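Local atomic coordinates of malonyl acyl carrier protein transacylase (Streptococcus pneumoniae, PDB entry 3IM8), a protein that probably catalyses transfer of the malonyl group from malonyl-CoA to holo-acyl carrier protein, supplying malonyl-ACP for fatty acid synthesis. Residues K3-F8 with G259-A264; L7-G12 with P63-T68; R74-K79 with V301-K306. All coordinates share one frame; numbering follows the deposited sequence.

Interaction 1 of 3, residues K3-F8 with G259-A264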
loop_
_atom_site.group_PDB
_atom_site.type_symbol
_atom_site.label_atom_id
_atom_site.label_comp_id
_atom_site.label_asym_id
_atom_site.label_seq_id
_atom_site.Cartn_x
_atom_site.Cartn_y
_atom_site.Cartn_z
ATOM N N LYS A 3 -1.851 15.866 15.085
ATOM C CA LYS A 3 -1.054 15.029 16.053
ATOM C C LYS A 3 -0.749 13.570 15.582
ATOM O O LYS A 3 0.407 13.183 15.525
ATOM C CB LYS A 3 -1.678 15.086 17.461
ATOM C CG LYS A 3 -0.678 15.200 18.556
ATOM C CD LYS A 3 -1.290 15.696 19.849
ATOM C CE LYS A 3 -0.288 15.460 20.926
ATOM N NZ LYS A 3 0.306 14.119 20.621
ATOM N N THR A 4 -1.745 12.762 15.233
ATOM C CA THR A 4 -1.475 11.333 14.882
ATOM C C THR A 4 -1.884 10.977 13.429
ATOM O O THR A 4 -2.975 11.354 12.984
ATOM C CB THR A 4 -2.167 10.346 15.881
ATOM O OG1 THR A 4 -1.630 10.522 17.177
ATOM C CG2 THR A 4 -1.943 8.863 15.488
ATOM N N ALA A 5 -1.001 10.268 12.692
ATOM C CA ALA A 5 -1.367 9.649 11.377
ATOM C C ALA A 5 -1.400 8.107 11.411
ATOM O O ALA A 5 -0.507 7.490 12.002
ATOM C CB ALA A 5 -0.422 10.121 10.282
ATOM N N PHE A 6 -2.440 7.502 10.806
ATOM C CA PHE A 6 -2.500 6.039 10.595
ATOM C C PHE A 6 -1.929 5.742 9.193
ATOM O O PHE A 6 -2.301 6.376 8.193
ATOM C CB PHE A 6 -3.918 5.473 10.742
ATOM C CG PHE A 6 -4.459 5.453 12.180
ATOM C CD1 PHE A 6 -3.755 6.026 13.253
ATOM C CD2 PHE A 6 -5.685 4.870 12.444
ATOM C CE1 PHE A 6 -4.287 5.994 14.569
ATOM C CE2 PHE A 6 -6.220 4.825 13.735
ATOM C CZ PHE A 6 -5.522 5.394 14.801
ATOM N N LEU A 7 -1.013 4.784 9.140
ATOM C CA LEU A 7 -0.359 4.410 7.906
ATOM C C LEU A 7 -0.836 2.992 7.592
ATOM O O LEU A 7 -0.581 2.062 8.359
ATOM C CB LEU A 7 1.125 4.427 8.126
ATOM C CG LEU A 7 1.717 5.781 8.539
ATOM C CD1 LEU A 7 3.211 5.633 8.769
ATOM C CD2 LEU A 7 1.426 6.944 7.567
ATOM N N PHE A 8 -1.489 2.801 6.451
ATOM C CA PHE A 8 -2.070 1.459 6.194
ATOM C C PHE A 8 -1.192 0.536 5.313
ATOM O O PHE A 8 -0.743 0.927 4.263
ATOM C CB PHE A 8 -3.459 1.592 5.612
ATOM C CG PHE A 8 -4.488 2.145 6.581
ATOM C CD1 PHE A 8 -4.563 3.501 6.839
ATOM C CD2 PHE A 8 -5.427 1.307 7.168
ATOM C CE1 PHE A 8 -5.534 4.019 7.711
ATOM C CE2 PHE A 8 -6.401 1.793 8.004
ATOM C CZ PHE A 8 -6.458 3.158 8.298
ATOM N N GLY A 259 6.840 13.324 4.714
ATOM C CA GLY A 259 7.206 14.770 4.821
ATOM C C GLY A 259 6.042 15.770 4.831
ATOM O O GLY A 259 6.052 16.710 5.604
ATOM N N VAL A 260 5.034 15.573 3.971
ATOM C CA VAL A 260 3.771 16.285 4.068
ATOM C C VAL A 260 3.080 16.110 5.443
ATOM O O VAL A 260 2.556 17.100 6.010
ATOM C CB VAL A 260 2.782 15.887 2.911
ATOM C CG1 VAL A 260 1.349 16.381 3.180
ATOM C CG2 VAL A 260 3.292 16.419 1.546
ATOM N N MET A 261 3.038 14.884 5.979
ATOM C CA MET A 261 2.459 14.722 7.307
ATOM C C MET A 261 3.300 15.432 8.413
ATOM O O MET A 261 2.748 16.080 9.274
ATOM C CB MET A 261 2.212 13.234 7.653
ATOM C CG MET A 261 1.363 12.519 6.642
ATOM S SD MET A 261 1.393 10.773 6.938
ATOM C CE MET A 261 -0.304 10.373 6.735
ATOM N N GLN A 262 4.619 15.304 8.393
ATOM C CA GLN A 262 5.477 16.045 9.363
ATOM C C GLN A 262 5.299 17.561 9.253
ATOM O O GLN A 262 5.128 18.224 10.274
ATOM C CB GLN A 262 6.956 15.647 9.251
ATOM C CG GLN A 262 7.089 14.155 9.417
ATOM C CD GLN A 262 8.483 13.737 9.651
ATOM O OE1 GLN A 262 9.279 13.683 8.724
ATOM N NE2 GLN A 262 8.806 13.447 10.918
ATOM N N GLU A 263 5.268 18.093 8.033
ATOM C CA GLU A 263 4.857 19.503 7.846
ATOM C C GLU A 263 3.446 19.823 8.356
ATOM O O GLU A 263 3.233 20.935 8.849
ATOM C CB GLU A 263 4.992 19.960 6.393
ATOM C CG GLU A 263 6.407 20.277 5.956
ATOM C CD GLU A 263 6.971 21.595 6.576
ATOM O OE1 GLU A 263 8.097 21.526 7.120
ATOM O OE2 GLU A 263 6.298 22.665 6.537
ATOM N N ALA A 264 2.483 18.888 8.271
ATOM C CA ALA A 264 1.128 19.191 8.783
ATOM C C ALA A 264 1.136 19.125 10.281
ATOM O O ALA A 264 0.079 19.219 10.927
ATOM C CB ALA A 264 0.057 18.245 8.216
#
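A5 in the middle of strand 4-8 and M261 near the end of helix 254-263 bring their CA atoms to 7.5 Å, a spacing bridged by side chains alone, since no hydrogen bond joins the two segments. Both CB atoms point across the gap, and M261 does most of the reaching. Its CG lies anti to its own carbonyl carbon (chi1 -55°), and the chain runs extended as far as the sulfur before bending at chi3 (136°), which lays the terminal methyl against the strand. M261 CE comes to 3.6 Å from A5 CB, a methyl-to-methyl contact, while the sulfur of the same side chain lies 3.9 Å from A5 CB. Two residues on, L7 uses one branch: its CD2 lies 3.9 Å from M261 SD and equally near CE, the two side chains sliding past each other in opposite directions. The thioether end thus fits against two residues of alternating strand positions, A5 and L7, all three being buried, whereas F6 between them turns its ring to the other side of the sheet. Strand 4-8 is an inner strand of the four-stranded parallel sheet, between 85-88 and 268-272, and helix 254-263 lies on the A5 and L7 face of it, as a layer of an alpha/beta core. M261 also touches M85 and A87 of strand 85-88, so that it spans two neighbouring strands; L7 leans on F269 of the other neighbour.

Interaction 2 of 3, residues L7-G12 with P63-T68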
loop_
_atom_site.group_PDB
_atom_site.type_symbol
_atom_site.label_atom_id
_atom_site.label_comp_id
_atom_site.label_asym_id
_atom_site.label_seq_id
_atom_site.Cartn_x
_atom_site.Cartn_y
_atom_site.Cartn_z
ATOM N N LEU A 7 -1.013 4.784 9.140
ATOM C CA LEU A 7 -0.359 4.410 7.906
ATOM C C LEU A 7 -0.836 2.992 7.592
ATOM O O LEU A 7 -0.581 2.062 8.359
ATOM C CB LEU A 7 1.125 4.427 8.126
ATOM C CG LEU A 7 1.717 5.781 8.539
ATOM C CD1 LEU A 7 3.211 5.633 8.769
ATOM C CD2 LEU A 7 1.426 6.944 7.567
ATOM N N PHE A 8 -1.489 2.801 6.451
ATOM C CA PHE A 8 -2.070 1.459 6.194
ATOM C C PHE A 8 -1.192 0.536 5.313
ATOM O O PHE A 8 -0.743 0.927 4.263
ATOM C CB PHE A 8 -3.459 1.592 5.612
ATOM C CG PHE A 8 -4.488 2.145 6.581
ATOM C CD1 PHE A 8 -4.563 3.501 6.839
ATOM C CD2 PHE A 8 -5.427 1.307 7.168
ATOM C CE1 PHE A 8 -5.534 4.019 7.711
ATOM C CE2 PHE A 8 -6.401 1.793 8.004
ATOM C CZ PHE A 8 -6.458 3.158 8.298
ATOM N N ALA A 9 -0.969 -0.698 5.777
ATOM C CA ALA A 9 -0.308 -1.773 5.034
ATOM C C ALA A 9 -0.699 -1.959 3.561
ATOM O O ALA A 9 -1.857 -1.792 3.198
ATOM C CB ALA A 9 -0.511 -3.154 5.796
ATOM N N GLY A 10 0.292 -2.349 2.754
ATOM C CA GLY A 10 0.113 -2.782 1.368
ATOM C C GLY A 10 0.276 -4.271 1.088
ATOM O O GLY A 10 0.565 -5.094 1.973
ATOM N N GLN A 11 0.065 -4.611 -0.175
ATOM C CA GLN A 11 0.165 -5.993 -0.635
ATOM C C GLN A 11 1.556 -6.523 -0.305
ATOM O O GLN A 11 2.505 -5.789 -0.393
ATOM C CB GLN A 11 -0.076 -6.006 -2.157
ATOM C CG GLN A 11 -0.256 -7.319 -2.761
ATOM C CD GLN A 11 -0.458 -7.188 -4.250
ATOM O OE1 GLN A 11 -1.237 -6.354 -4.710
ATOM N NE2 GLN A 11 0.284 -7.994 -5.019
ATOM N N GLY A 12 1.662 -7.807 0.062
ATOM C CA GLY A 12 2.956 -8.402 0.417
ATOM C C GLY A 12 3.071 -8.619 1.936
ATOM O O GLY A 12 3.850 -9.470 2.397
ATOM N N PRO A 63 -8.383 -7.708 -1.253
ATOM C CA PRO A 63 -9.528 -7.584 -0.294
ATOM C C PRO A 63 -9.228 -8.220 1.068
ATOM O O PRO A 63 -9.739 -7.767 2.084
ATOM C CB PRO A 63 -10.674 -8.278 -1.029
ATOM C CG PRO A 63 -9.975 -9.253 -2.023
ATOM C CD PRO A 63 -8.779 -8.438 -2.477
ATOM N N ALA A 64 -8.341 -9.208 1.117
ATOM C CA ALA A 64 -7.989 -9.807 2.410
ATOM C C ALA A 64 -7.337 -8.801 3.305
ATOM O O ALA A 64 -7.748 -8.646 4.442
ATOM C CB ALA A 64 -7.028 -11.037 2.246
ATOM N N ILE A 65 -6.301 -8.126 2.780
ATOM C CA ILE A 65 -5.578 -7.111 3.557
ATOM C C ILE A 65 -6.531 -5.935 3.839
ATOM O O ILE A 65 -6.613 -5.459 4.950
ATOM C CB ILE A 65 -4.311 -6.593 2.816
ATOM C CG1 ILE A 65 -3.229 -7.657 2.832
ATOM C CG2 ILE A 65 -3.742 -5.288 3.508
ATOM C CD1 ILE A 65 -2.181 -7.455 1.796
ATOM N N LEU A 66 -7.243 -5.452 2.818
ATOM C CA LEU A 66 -8.099 -4.281 3.087
ATOM C C LEU A 66 -9.110 -4.524 4.228
ATOM O O LEU A 66 -9.295 -3.676 5.092
ATOM C CB LEU A 66 -8.817 -3.783 1.817
ATOM C CG LEU A 66 -9.837 -2.652 2.076
ATOM C CD1 LEU A 66 -9.577 -1.424 1.168
ATOM C CD2 LEU A 66 -11.322 -3.132 2.017
ATOM N N ALA A 67 -9.763 -5.679 4.219
ATOM C CA ALA A 67 -10.750 -6.028 5.224
ATOM C C ALA A 67 -10.074 -6.140 6.577
ATOM O O ALA A 67 -10.601 -5.652 7.567
ATOM C CB ALA A 67 -11.416 -7.337 4.863
ATOM N N THR A 68 -8.891 -6.769 6.612
ATOM C CA THR A 68 -8.138 -6.929 7.847
ATOM C C THR A 68 -7.681 -5.589 8.414
ATOM O O THR A 68 -7.910 -5.298 9.560
ATOM C CB THR A 68 -6.961 -7.810 7.618
ATOM O OG1 THR A 68 -7.439 -9.113 7.253
ATOM C CG2 THR A 68 -6.145 -7.896 8.914
#
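The peptide plane joining G10 to Q11 receives the CD1 methyl of I65 off one face, displaced toward the edge that carries G10 O and Q11 CA; CD1 is 3.6 Å from that oxygen and 3.7 Å from that carbon. The preceding peptide, between A9 and G10, meets the other branch of the isoleucine: CG2 stands almost straight over A9 O, 4.0 Å away, and approaches the plane from its face. A third flat group lies within helix 58-78, where the carbonyl of A64 accepts from T68 twice, with OG1 at 2.9 Å and the backbone N arriving from opposite faces of the plane. The OG1 donor is tilted 30° from that plane, and the bond satisfies the buried hydroxyl. I65 carries the helix side of the contact. With CG1 anti to the carbonyl carbon (chi1 -73°) and the chain extended beyond it, CD1 is carried over the G10-Q11 peptide as far as Q11 CA, while CG2 is left facing A9, whose CB is 4.5 Å from it. Residues 9-12 form the loop that leaves the end of strand 4-8 and runs close to the predicted active site: the side chain of S90, in a probable nucleophile elbow, is about 6 Å from G10 between nearest atoms. In FabD relatives the backbone N of the equivalent glutamine contributes to the oxyanion hole, and Q11 probably does the same here. I65 also touches L91, next to S90. The amide oxygen OE1 of Q11 accepts from NE2 of Q62, the residue just before P63, and a bound acetate ion, probably from the crystallisation liquor, approaches to about 3 Å from the nearest atom of the Q11 side chain.

Interaction 3 of 3, residues R74-K79 with V301-K306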
loop_
_atom_site.group_PDB
_atom_site.type_symbol
_atom_site.label_atom_id
_atom_site.label_comp_id
_atom_site.label_asym_id
_atom_site.label_seq_id
_atom_site.Cartn_x
_atom_site.Cartn_y
_atom_site.Cartn_z
ATOM N N ARG A 74 -10.772 0.101 12.760
ATOM C CA ARG A 74 -12.032 0.191 13.482
ATOM C C ARG A 74 -11.895 -0.229 14.947
ATOM O O ARG A 74 -12.503 0.386 15.836
ATOM C CB ARG A 74 -13.162 -0.592 12.790
ATOM C CG ARG A 74 -13.728 0.081 11.587
ATOM C CD ARG A 74 -14.671 -0.848 10.838
ATOM N NE ARG A 74 -15.338 -0.203 9.709
ATOM C CZ ARG A 74 -16.335 -0.765 9.034
ATOM N NH1 ARG A 74 -16.764 -1.975 9.393
ATOM N NH2 ARG A 74 -16.930 -0.102 8.033
ATOM N N LEU A 75 -11.065 -1.240 15.209
ATOM C CA LEU A 75 -10.748 -1.614 16.588
ATOM C C LEU A 75 -10.056 -0.466 17.344
ATOM O O LEU A 75 -10.484 -0.118 18.467
ATOM C CB LEU A 75 -9.938 -2.922 16.651
ATOM C CG LEU A 75 -9.432 -3.422 18.023
ATOM C CD1 LEU A 75 -10.520 -3.501 19.096
ATOM C CD2 LEU A 75 -8.728 -4.761 17.901
ATOM N N LEU A 76 -8.999 0.098 16.741
ATOM C CA LEU A 76 -8.313 1.250 17.289
ATOM C C LEU A 76 -9.331 2.378 17.612
ATOM O O LEU A 76 -9.256 2.970 18.703
ATOM C CB LEU A 76 -7.177 1.741 16.354
ATOM C CG LEU A 76 -5.916 0.859 16.237
ATOM C CD1 LEU A 76 -4.765 1.643 15.774
ATOM C CD2 LEU A 76 -5.560 0.260 17.602
ATOM N N GLN A 77 -10.298 2.617 16.718
ATOM C CA GLN A 77 -11.359 3.602 16.958
ATOM C C GLN A 77 -12.167 3.338 18.234
ATOM O O GLN A 77 -12.406 4.260 19.023
ATOM C CB GLN A 77 -12.313 3.727 15.771
ATOM C CG GLN A 77 -11.746 4.473 14.576
ATOM C CD GLN A 77 -12.798 4.762 13.558
ATOM O OE1 GLN A 77 -13.441 3.847 13.001
ATOM N NE2 GLN A 77 -12.966 6.036 13.261
ATOM N N GLU A 78 -12.559 2.083 18.442
ATOM C CA GLU A 78 -13.213 1.624 19.670
ATOM C C GLU A 78 -12.374 1.807 20.939
ATOM O O GLU A 78 -12.938 2.046 21.984
ATOM C CB GLU A 78 -13.586 0.137 19.537
ATOM C CG GLU A 78 -14.086 -0.557 20.852
ATOM C CD GLU A 78 -14.418 -2.047 20.664
ATOM O OE1 GLU A 78 -13.870 -2.850 21.439
ATOM O OE2 GLU A 78 -15.225 -2.411 19.751
ATOM N N LYS A 79 -11.049 1.639 20.867
ATOM C CA LYS A 79 -10.133 1.897 22.017
ATOM C C LYS A 79 -9.781 3.402 22.202
ATOM O O LYS A 79 -8.983 3.771 23.073
ATOM C CB LYS A 79 -8.864 1.021 21.924
ATOM C CG LYS A 79 -9.141 -0.504 21.821
ATOM C CD LYS A 79 -9.286 -1.254 23.179
ATOM C CE LYS A 79 -10.021 -2.592 23.029
ATOM N NZ LYS A 79 -10.127 -3.472 24.251
ATOM N N VAL A 301 -1.724 -4.281 22.746
ATOM C CA VAL A 301 -1.388 -4.023 24.174
ATOM C C VAL A 301 -0.197 -3.079 24.297
ATOM O O VAL A 301 -0.285 -2.114 25.015
ATOM C CB VAL A 301 -1.172 -5.307 24.945
ATOM C CG1 VAL A 301 -0.628 -5.002 26.389
ATOM C CG2 VAL A 301 -2.485 -6.058 25.036
ATOM N N ALA A 302 0.878 -3.315 23.539
ATOM C CA ALA A 302 2.039 -2.412 23.539
ATOM C C ALA A 302 1.645 -0.962 23.233
ATOM O O ALA A 302 2.239 -0.042 23.778
ATOM C CB ALA A 302 3.126 -2.901 22.566
ATOM N N LEU A 303 0.634 -0.770 22.385
ATOM C CA LEU A 303 0.131 0.559 22.050
ATOM C C LEU A 303 -0.744 1.072 23.186
ATOM O O LEU A 303 -0.506 2.173 23.733
ATOM C CB LEU A 303 -0.645 0.538 20.720
ATOM C CG LEU A 303 -1.258 1.740 19.975
ATOM C CD1 LEU A 303 -2.729 1.765 20.146
ATOM C CD2 LEU A 303 -0.640 3.088 20.268
ATOM N N LEU A 304 -1.730 0.259 23.563
ATOM C CA LEU A 304 -2.714 0.678 24.577
ATOM C C LEU A 304 -2.068 1.028 25.950
ATOM O O LEU A 304 -2.551 1.932 26.640
ATOM C CB LEU A 304 -3.835 -0.359 24.779
ATOM C CG LEU A 304 -4.883 -0.697 23.699
ATOM C CD1 LEU A 304 -5.794 -1.817 24.182
ATOM C CD2 LEU A 304 -5.710 0.498 23.289
ATOM N N GLU A 305 -0.979 0.346 26.319
ATOM C CA GLU A 305 -0.364 0.556 27.648
ATOM C C GLU A 305 0.268 1.938 27.822
ATOM O O GLU A 305 0.636 2.315 28.946
ATOM C CB GLU A 305 0.622 -0.561 28.029
ATOM C CG GLU A 305 1.880 -0.592 27.235
ATOM C CD GLU A 305 2.723 -1.831 27.498
ATOM O OE1 GLU A 305 3.921 -1.783 27.180
ATOM O OE2 GLU A 305 2.224 -2.854 28.016
ATOM N N LYS A 306 0.360 2.676 26.707
ATOM C CA LYS A 306 0.835 4.061 26.669
ATOM C C LYS A 306 -0.346 5.052 26.826
ATOM O O LYS A 306 -0.146 6.245 26.986
ATOM C CB LYS A 306 1.610 4.306 25.372
ATOM C CG LYS A 306 2.747 3.299 25.153
ATOM C CD LYS A 306 3.686 3.691 23.993
ATOM C CE LYS A 306 2.942 3.733 22.632
ATOM N NZ LYS A 306 3.790 3.739 21.389
#
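K79 sets its CG anti to the carbonyl carbon (chi1 -56°) and then bends at chi2 (-88°), which lays its aliphatic stem across L304 at about a right angle. Both methyls of L304 are used: CD2 presses on K79 CB at 3.5 Å, tighter than usual for two carbons, and CD1 meets K79 CD at 3.7 Å. The CA atoms of these two residues are 7.9 Å apart. Beyond the stem, K79 NZ has a weak hydrogen bond to Y26 OH, so the charged end leaves the apolar patch. A second, looser pair lies deeper: L76 CD2 and L303 CD1 touch at 4.1 Å where the side chains cross obliquely. L303 holds CG anti to its backbone N (chi1 -176°), which brings its CD1 methyl round toward L76. L76 and L303 each rest on I270 and V294, and L303 and L304 also touch Y81, just past helix 58-78. The contact thus joins the end of helix 58-78 to the C-terminal helix 297-304, neighbours on one face of the parallel sheet, as in the layered alpha/beta core of acyl transferases.

Along the chain the order is 3-8, 7-12, 63-68, 74-79, 259-264, 301-306: interaction 2 falls inside the span of interaction 1, while interactions 1 and 3 cross. The centres of interactions 1 and 2 lie about 19 Å apart, and interaction 3 is centred about 18 Å from each of them. Strand 4-8 serves interactions 1 and 2, first as an inner sheet strand and then as the root of the loop beside the predicted active site; helix 58-78 serves interactions 2 and 3. Interactions 1 and 3 lie on opposite faces of the parallel sheet, joined by F6 CZ against L76 CD1 at 3.9 Å. One strand and one long helix thus tie the sheet core to the predicted catalytic region.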